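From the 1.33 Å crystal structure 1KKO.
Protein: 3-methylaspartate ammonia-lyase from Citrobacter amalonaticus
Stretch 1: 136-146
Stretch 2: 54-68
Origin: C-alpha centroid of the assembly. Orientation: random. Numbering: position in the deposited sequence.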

ATOM      1  N   GLN A 136     -11.707  14.088   6.827  1.00 10.45           N
ATOM      2  CA  GLN A 136     -11.954  12.852   6.092  1.00  9.84           C
ATOM      3  C   GLN A 136     -13.062  12.055   6.773  1.00  9.63           C
ATOM      4  O   GLN A 136     -13.984  11.600   6.137  1.00 10.08           O
ATOM      5  CB  GLN A 136     -10.722  11.962   6.042  1.00  9.84           C
ATOM      6  CG  GLN A 136      -9.566  12.448   5.194  1.00  9.64           C
ATOM      7  CD  GLN A 136      -8.321  11.703   5.584  1.00  9.13           C
ATOM      8  OE1 GLN A 136      -8.369  10.488   5.794  1.00 10.68           O
ATOM      9  NE2 GLN A 136      -7.213  12.414   5.719  1.00  9.70           N
ATOM     10  N   ALA A 137     -12.940  11.890   8.081  1.00 10.03           N
ATOM     11  CA  ALA A 137     -13.921  11.114   8.819  1.00 10.07           C
ATOM     12  C   ALA A 137     -15.303  11.779   8.798  1.00 10.28           C
ATOM     13  O   ALA A 137     -16.311  11.095   8.722  1.00 10.45           O
ATOM     14  CB  ALA A 137     -13.465  10.885  10.234  1.00 10.27           C
ATOM     15  N   LEU A 138     -15.342  13.108   8.864  1.00 10.54           N
ATOM     16  CA  LEU A 138     -16.614  13.824   8.841  1.00 11.05           C
ATOM     17  C   LEU A 138     -17.296  13.714   7.486  1.00 10.77           C
ATOM     18  O   LEU A 138     -18.526  13.637   7.426  1.00 11.32           O
ATOM     19  CB  LEU A 138     -16.420  15.286   9.241  1.00 11.47           C
ATOM     20  CG  LEU A 138     -16.088  15.437  10.723  1.00 12.08           C
ATOM     21  CD1 LEU A 138     -15.446  16.778  10.968  1.00 12.48           C
ATOM     22  CD2 LEU A 138     -17.329  15.247  11.592  1.00 13.42           C
ATOM     23  N   LEU A 139     -16.520  13.695   6.404  1.00 10.89           N
ATOM     24  CA  LEU A 139     -17.069  13.501   5.077  1.00 10.86           C
ATOM     25  C   LEU A 139     -17.620  12.091   4.961  1.00 11.05           C
ATOM     26  O   LEU A 139     -18.724  11.868   4.474  1.00 11.15           O
ATOM     27  CB  LEU A 139     -16.012  13.741   4.006  1.00 11.56           C
ATOM     28  CG  LEU A 139     -16.502  13.528   2.568  1.00 11.89           C
ATOM     29  CD1 LEU A 139     -17.674  14.432   2.191  1.00 13.06           C
ATOM     30  CD2 LEU A 139     -15.358  13.727   1.580  1.00 11.95           C
ATOM     31  N   ASP A 140     -16.837  11.124   5.434  1.00 10.51           N
ATOM     32  CA  ASP A 140     -17.274   9.743   5.416  1.00 10.99           C
ATOM     33  C   ASP A 140     -18.530   9.584   6.283  1.00 10.70           C
ATOM     34  O   ASP A 140     -19.419   8.800   5.930  1.00 11.26           O
ATOM     35  CB  ASP A 140     -16.142   8.838   5.922  1.00 10.46           C
ATOM     36  CG  ASP A 140     -16.267   7.403   5.473  1.00 11.76           C
ATOM     37  OD1 ASP A 140     -16.681   7.147   4.310  1.00 12.00           O
ATOM     38  OD2 ASP A 140     -15.884   6.497   6.245  1.00 11.95           O
ATOM     39  N   ALA A 141     -18.601  10.306   7.404  1.00 11.09           N
ATOM     40  CA  ALA A 141     -19.781  10.244   8.281  1.00 11.63           C
ATOM     41  C   ALA A 141     -21.046  10.747   7.576  1.00 11.88           C
ATOM     42  O   ALA A 141     -22.080  10.103   7.616  1.00 12.49           O
ATOM     43  CB  ALA A 141     -19.548  11.006   9.545  1.00 11.79           C
ATOM     44  N   THR A 142     -20.943  11.884   6.904  1.00 12.07           N
ATOM     45  CA  THR A 142     -22.083  12.426   6.180  1.00 12.80           C
ATOM     46  C   THR A 142     -22.530  11.448   5.109  1.00 12.78           C
ATOM     47  O   THR A 142     -23.731  11.210   4.915  1.00 13.64           O
ATOM     48  CB  THR A 142     -21.707  13.785   5.597  1.00 13.19           C
ATOM     49  OG1 THR A 142     -21.431  14.687   6.672  1.00 13.49           O
ATOM     50  CG2 THR A 142     -22.871  14.404   4.813  1.00 14.17           C
ATOM     51  N   ALA A 143     -21.569  10.834   4.430  1.00 12.76           N
ATOM     52  CA  ALA A 143     -21.869   9.821   3.435  1.00 13.00           C
ATOM     53  C   ALA A 143     -22.624   8.624   4.032  1.00 13.23           C
ATOM     54  O   ALA A 143     -23.710   8.259   3.577  1.00 13.75           O
ATOM     55  CB  ALA A 143     -20.588   9.354   2.771  1.00 12.75           C
ATOM     56  N   LEU A 144     -22.059   8.038   5.078  1.00 12.88           N
ATOM     57  CA  LEU A 144     -22.624   6.839   5.704  1.00 13.40           C
ATOM     58  C   LEU A 144     -23.954   7.105   6.407  1.00 14.37           C
ATOM     59  O   LEU A 144     -24.751   6.189   6.611  1.00 15.57           O
ATOM     60  CB  LEU A 144     -21.618   6.232   6.684  1.00 13.26           C
ATOM     61  CG  LEU A 144     -20.425   5.548   6.014  1.00 12.96           C
ATOM     62  CD1 LEU A 144     -19.286   5.363   7.008  1.00 13.22           C
ATOM     63  CD2 LEU A 144     -20.839   4.213   5.386  1.00 13.72           C
ATOM     64  N   ALA A 145     -24.185   8.350   6.785  1.00 14.73           N
ATOM     65  CA  ALA A 145     -25.425   8.758   7.441  1.00 15.67           C
ATOM     66  C   ALA A 145     -26.571   8.874   6.456  1.00 16.50           C
ATOM     67  O   ALA A 145     -27.730   8.820   6.854  1.00 18.32           O
ATOM     68  CB  ALA A 145     -25.227  10.090   8.098  1.00 15.68           C
ATOM     69  N   SER A 146     -26.256   9.023   5.178  1.00 16.20           N
ATOM     70  CA  SER A 146     -27.257   9.363   4.164  1.00 17.28           C
ATOM     71  C   SER A 146     -27.312   8.475   2.932  1.00 18.10           C
ATOM     72  O   SER A 146     -27.984   8.824   1.951  1.00 20.04           O
ATOM     73  CB  SER A 146     -27.002  10.792   3.711  1.00 17.26           C
ATOM     74  OG  SER A 146     -25.710  10.913   3.129  1.00 17.23           O
TER
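Stretch 2 54-68: SVQLILENGAVAVGD

How does stretch 2 lie on the helix? It forms a β hairpin: strand 54-59 runs into a type I turn from Leu-59 to Gly-62, and strand 64-68 returns beside it, the two joined by backbone pairs such as Leu-57 N to Ala-65 O (2.8 Å). The first strand runs roughly along the helix 136-146, at a signed crossing angle of -26° and an axis distance of 8.5 Å. The second runs nearly antiparallel to it, at 157°, and comes closer, to 5.9 Å. The CA atoms of Ala-137 and Gly-67 are 4.1 Å apart and those of Ala-141 and Ala-65 4.9 Å, widening to 6.5 Å between Leu-144 and Ala-63, so the helix draws away towards the turn.

What lets the second strand come so near? Small residues meet there. Gly-67 is extended (phi/psi -159/157), and a CB on it would point toward the helix, only 2.5 Å from Ala-137 N and 2.8 Å from Gln-136 CB, a clash with both. Without one, the two backbones can close to this distance; Ala-137 CB lies 3.7 Å from Gly-67 N, while Ala-137 CA makes a CA-H...O contact with Val-66 O at 3.5 Å. One helical turn on from Ala-137, Ala-141 faces Ala-65, whose CB points toward the helix and lies 3.4 Å from Ala-141 N and 3.7 Å from Ala-141 CB. Leu-144 CD1 lies 4.0 Å from Ala-65 CB.

Which helix side chains hold the strand's backbone? Gln-136 and Asp-140, one turn apart, both point toward it. Gln-136, with chi1 m and chi2 t, extends its amide alongside Asp-68: OE1 accepts from Asp-68 N at 2.9 Å and a nearly straight 174°, while NE2 gives a weak bond to Asp-68 O, also 2.9 Å but bent to 128°. Asp-140 adopts chi1 t (-158°), which places OD2 2.9 Å from Val-66 N in a hydrogen bond of 163°. Val-66 itself turns its CA-to-CB bond away, yet its m rotamer leaves CG2 3.7 Å from Asp-140 OD2. On this strand the hairpin's own pairs use the NH groups of Ala-65 and Gly-67; those of Val-66 and Asp-68 are the ones the helix side chains engage.

How do the first strand and the turn reach a helix that lies farther off? Longer side chains span the gap. Leu-57 and Leu-59 both point toward the helix with chi1 m and chi2 t, a common, unstrained leucine conformation that here carries methyls across to the facing alanines. Leu-57 CD1 lies 3.7 Å from Ala-137 CB, and Leu-59 CD2 4.0 Å from Ala-141 CB. Leu-144, also m and t, sets its CB 3.9 Å from Ala-63 CB. Asn-61, with chi1 p and chi2 near zero, serves both sides: OD1 accepts from Ala-63 N at 2.9 Å, bracing the turn, and ND2 donates to Leu-144 O at 3.2 Å. At Gly-62 (phi/psi 89/-8) a CB would jam against the preceding carbonyl O.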

ATOM      1  N   SER A  54      -5.697   7.313  13.373  1.00 10.08           N
ATOM      2  CA  SER A  54      -6.963   6.997  12.753  1.00 10.48           C
ATOM      3  C   SER A  54      -8.096   7.548  13.598  1.00 10.48           C
ATOM      4  O   SER A  54      -8.093   7.423  14.815  1.00 12.28           O
ATOM      5  CB  SER A  54      -7.160   5.490  12.610  1.00 10.71           C
ATOM      6  OG  SER A  54      -6.293   4.906  11.652  1.00 11.01           O
ATOM      7  N   VAL A  55      -9.051   8.150  12.911  1.00 10.29           N
ATOM      8  CA  VAL A  55     -10.271   8.665  13.505  1.00 10.34           C
ATOM      9  C   VAL A  55     -11.408   7.748  13.080  1.00 10.41           C
ATOM     10  O   VAL A  55     -11.573   7.482  11.898  1.00 10.91           O
ATOM     11  CB  VAL A  55     -10.579  10.088  12.961  1.00 11.07           C
ATOM     12  CG1 VAL A  55     -11.813  10.671  13.629  1.00 11.54           C
ATOM     13  CG2 VAL A  55      -9.372  10.995  13.166  1.00 11.27           C
ATOM     14  N   GLN A  56     -12.153   7.228  14.047  1.00 10.44           N
ATOM     15  CA  GLN A  56     -13.326   6.428  13.751  1.00 10.53           C
ATOM     16  C   GLN A  56     -14.506   7.079  14.444  1.00 11.05           C
ATOM     17  O   GLN A  56     -14.440   7.388  15.634  1.00 11.45           O
ATOM     18  CB  GLN A  56     -13.146   4.996  14.252  1.00 10.58           C
ATOM     19  CG  GLN A  56     -12.044   4.254  13.525  1.00 10.71           C
ATOM     20  CD  GLN A  56     -11.921   2.826  13.993  1.00 10.66           C
ATOM     21  OE1 GLN A  56     -12.368   1.915  13.297  1.00 11.56           O
ATOM     22  NE2 GLN A  56     -11.353   2.628  15.175  1.00 10.68           N
ATOM     23  N   LEU A  57     -15.577   7.269  13.687  1.00 10.75           N
ATOM     24  CA  LEU A  57     -16.784   7.880  14.220  1.00 11.21           C
ATOM     25  C   LEU A  57     -17.905   6.872  14.087  1.00 11.46           C
ATOM     26  O   LEU A  57     -18.334   6.551  12.988  1.00 11.92           O
ATOM     27  CB  LEU A  57     -17.133   9.143  13.437  1.00 11.43           C
ATOM     28  CG  LEU A  57     -16.019  10.180  13.284  1.00 11.64           C
ATOM     29  CD1 LEU A  57     -16.477  11.322  12.404  1.00 11.76           C
ATOM     30  CD2 LEU A  57     -15.552  10.732  14.609  1.00 12.18           C
ATOM     31  N   ILE A  58     -18.353   6.342  15.217  1.00 11.83           N
ATOM     32  CA  ILE A  58     -19.464   5.403  15.229  1.00 12.80           C
ATOM     33  C   ILE A  58     -20.717   6.246  15.251  1.00 13.07           C
ATOM     34  O   ILE A  58     -20.898   7.059  16.164  1.00 12.98           O
ATOM     35  CB  ILE A  58     -19.421   4.502  16.468  1.00 13.15           C
ATOM     36  CG1 ILE A  58     -18.103   3.733  16.542  1.00 14.47           C
ATOM     37  CG2 ILE A  58     -20.575   3.531  16.454  1.00 13.99           C
ATOM     38  CD1 ILE A  58     -17.958   2.953  17.818  1.00 15.91           C
ATOM     39  N   LEU A  59     -21.567   6.054  14.251  1.00 13.06           N
ATOM     40  CA  LEU A  59     -22.803   6.829  14.122  1.00 14.04           C
ATOM     41  C   LEU A  59     -23.980   6.131  14.776  1.00 15.56           C
ATOM     42  O   LEU A  59     -23.903   4.957  15.110  1.00 15.80           O
ATOM     43  CB  LEU A  59     -23.131   7.046  12.656  1.00 13.73           C
ATOM     44  CG  LEU A  59     -21.991   7.567  11.773  1.00 13.68           C
ATOM     45  CD1 LEU A  59     -22.516   7.859  10.380  1.00 14.48           C
ATOM     46  CD2 LEU A  59     -21.335   8.808  12.358  1.00 13.46           C
ATOM     47  N   GLU A  60     -25.082   6.858  14.936  1.00 16.74           N
ATOM     48  CA  GLU A  60     -26.286   6.284  15.529  1.00 18.00           C
ATOM     49  C   GLU A  60     -26.807   5.073  14.766  1.00 18.17           C
ATOM     50  O   GLU A  60     -27.435   4.203  15.364  1.00 19.22           O
ATOM     51  CB  GLU A  60     -27.390   7.340  15.599  1.00 18.85           C
ATOM     52  CG  GLU A  60     -27.110   8.467  16.569  1.00 21.18           C
ATOM     53  CD  GLU A  60     -28.262   9.460  16.674  1.00 23.34           C
ATOM     54  OE1 GLU A  60     -28.606  10.137  15.672  1.00 22.32           O
ATOM     55  OE2 GLU A  60     -28.819   9.575  17.781  1.00 27.63           O
ATOM     56  N   ASN A  61     -26.607   5.028  13.452  1.00 17.38           N
ATOM     57  CA  ASN A  61     -27.076   3.899  12.637  1.00 17.58           C
ATOM     58  C   ASN A  61     -26.110   2.698  12.670  1.00 17.41           C
ATOM     59  O   ASN A  61     -26.322   1.714  11.960  1.00 18.81           O
ATOM     60  CB  ASN A  61     -27.359   4.330  11.187  1.00 17.66           C
ATOM     61  CG  ASN A  61     -26.108   4.722  10.424  1.00 17.54           C
ATOM     62  OD1 ASN A  61     -25.005   4.705  10.969  1.00 16.78           O
ATOM     63  ND2 ASN A  61     -26.276   5.066   9.155  1.00 18.72           N
ATOM     64  N   GLY A  62     -25.052   2.801  13.476  1.00 16.92           N
ATOM     65  CA  GLY A  62     -24.069   1.741  13.629  1.00 16.28           C
ATOM     66  C   GLY A  62     -22.912   1.807  12.652  1.00 15.55           C
ATOM     67  O   GLY A  62     -21.957   1.043  12.776  1.00 15.73           O
ATOM     68  N   ALA A  63     -22.983   2.694  11.672  1.00 14.53           N
ATOM     69  CA  ALA A  63     -21.908   2.805  10.690  1.00 13.91           C
ATOM     70  C   ALA A  63     -20.682   3.377  11.360  1.00 13.10           C
ATOM     71  O   ALA A  63     -20.776   4.073  12.362  1.00 13.16           O
ATOM     72  CB  ALA A  63     -22.322   3.679   9.530  1.00 14.23           C
ATOM     73  N   VAL A  64     -19.523   3.065  10.803  1.00 12.27           N
ATOM     74  CA  VAL A  64     -18.278   3.577  11.323  1.00 12.03           C
ATOM     75  C   VAL A  64     -17.570   4.346  10.237  1.00 11.83           C
ATOM     76  O   VAL A  64     -17.083   3.771   9.270  1.00 12.43           O
ATOM     77  CB  VAL A  64     -17.357   2.454  11.828  1.00 12.31           C
ATOM     78  CG1 VAL A  64     -16.096   3.051  12.427  1.00 13.48           C
ATOM     79  CG2 VAL A  64     -18.086   1.605  12.844  1.00 12.81           C
ATOM     80  N   ALA A  65     -17.506   5.661  10.409  1.00 11.32           N
ATOM     81  CA  ALA A  65     -16.814   6.544   9.468  1.00 11.03           C
ATOM     82  C   ALA A  65     -15.344   6.614   9.836  1.00 10.71           C
ATOM     83  O   ALA A  65     -15.007   6.613  11.012  1.00 11.51           O
ATOM     84  CB  ALA A  65     -17.440   7.917   9.503  1.00 11.47           C
ATOM     85  N   VAL A  66     -14.486   6.699   8.826  1.00 10.22           N
ATOM     86  CA  VAL A  66     -13.054   6.686   9.053  1.00 10.17           C
ATOM     87  C   VAL A  66     -12.297   7.790   8.330  1.00  9.97           C
ATOM     88  O   VAL A  66     -12.687   8.259   7.250  1.00 10.02           O
ATOM     89  CB  VAL A  66     -12.432   5.311   8.659  1.00 10.24           C
ATOM     90  CG1 VAL A  66     -13.079   4.191   9.437  1.00 11.26           C
ATOM     91  CG2 VAL A  66     -12.560   5.036   7.163  1.00 11.68           C
ATOM     92  N   GLY A  67     -11.208   8.202   8.957  1.00  9.83           N
ATOM     93  CA  GLY A  67     -10.299   9.171   8.381  1.00 10.20           C
ATOM     94  C   GLY A  67      -8.966   9.034   9.076  1.00 10.46           C
ATOM     95  O   GLY A  67      -8.897   8.565  10.206  1.00 12.18           O
ATOM     96  N   ASP A  68      -7.890   9.469   8.425  1.00  9.80           N
ATOM     97  CA  ASP A  68      -6.564   9.397   9.023  1.00  9.92           C
ATOM     98  C   ASP A  68      -5.863  10.739   9.067  1.00  9.62           C
ATOM     99  O   ASP A  68      -5.706  11.413   8.048  1.00  9.80           O
ATOM    100  CB  ASP A  68      -5.669   8.437   8.240  1.00 10.55           C
ATOM    101  CG  ASP A  68      -5.882   6.989   8.592  1.00 11.82           C
ATOM    102  OD1 ASP A  68      -6.395   6.700   9.681  1.00 16.38           O
ATOM    103  OD2 ASP A  68      -5.536   6.086   7.820  1.00 10.96           O
TER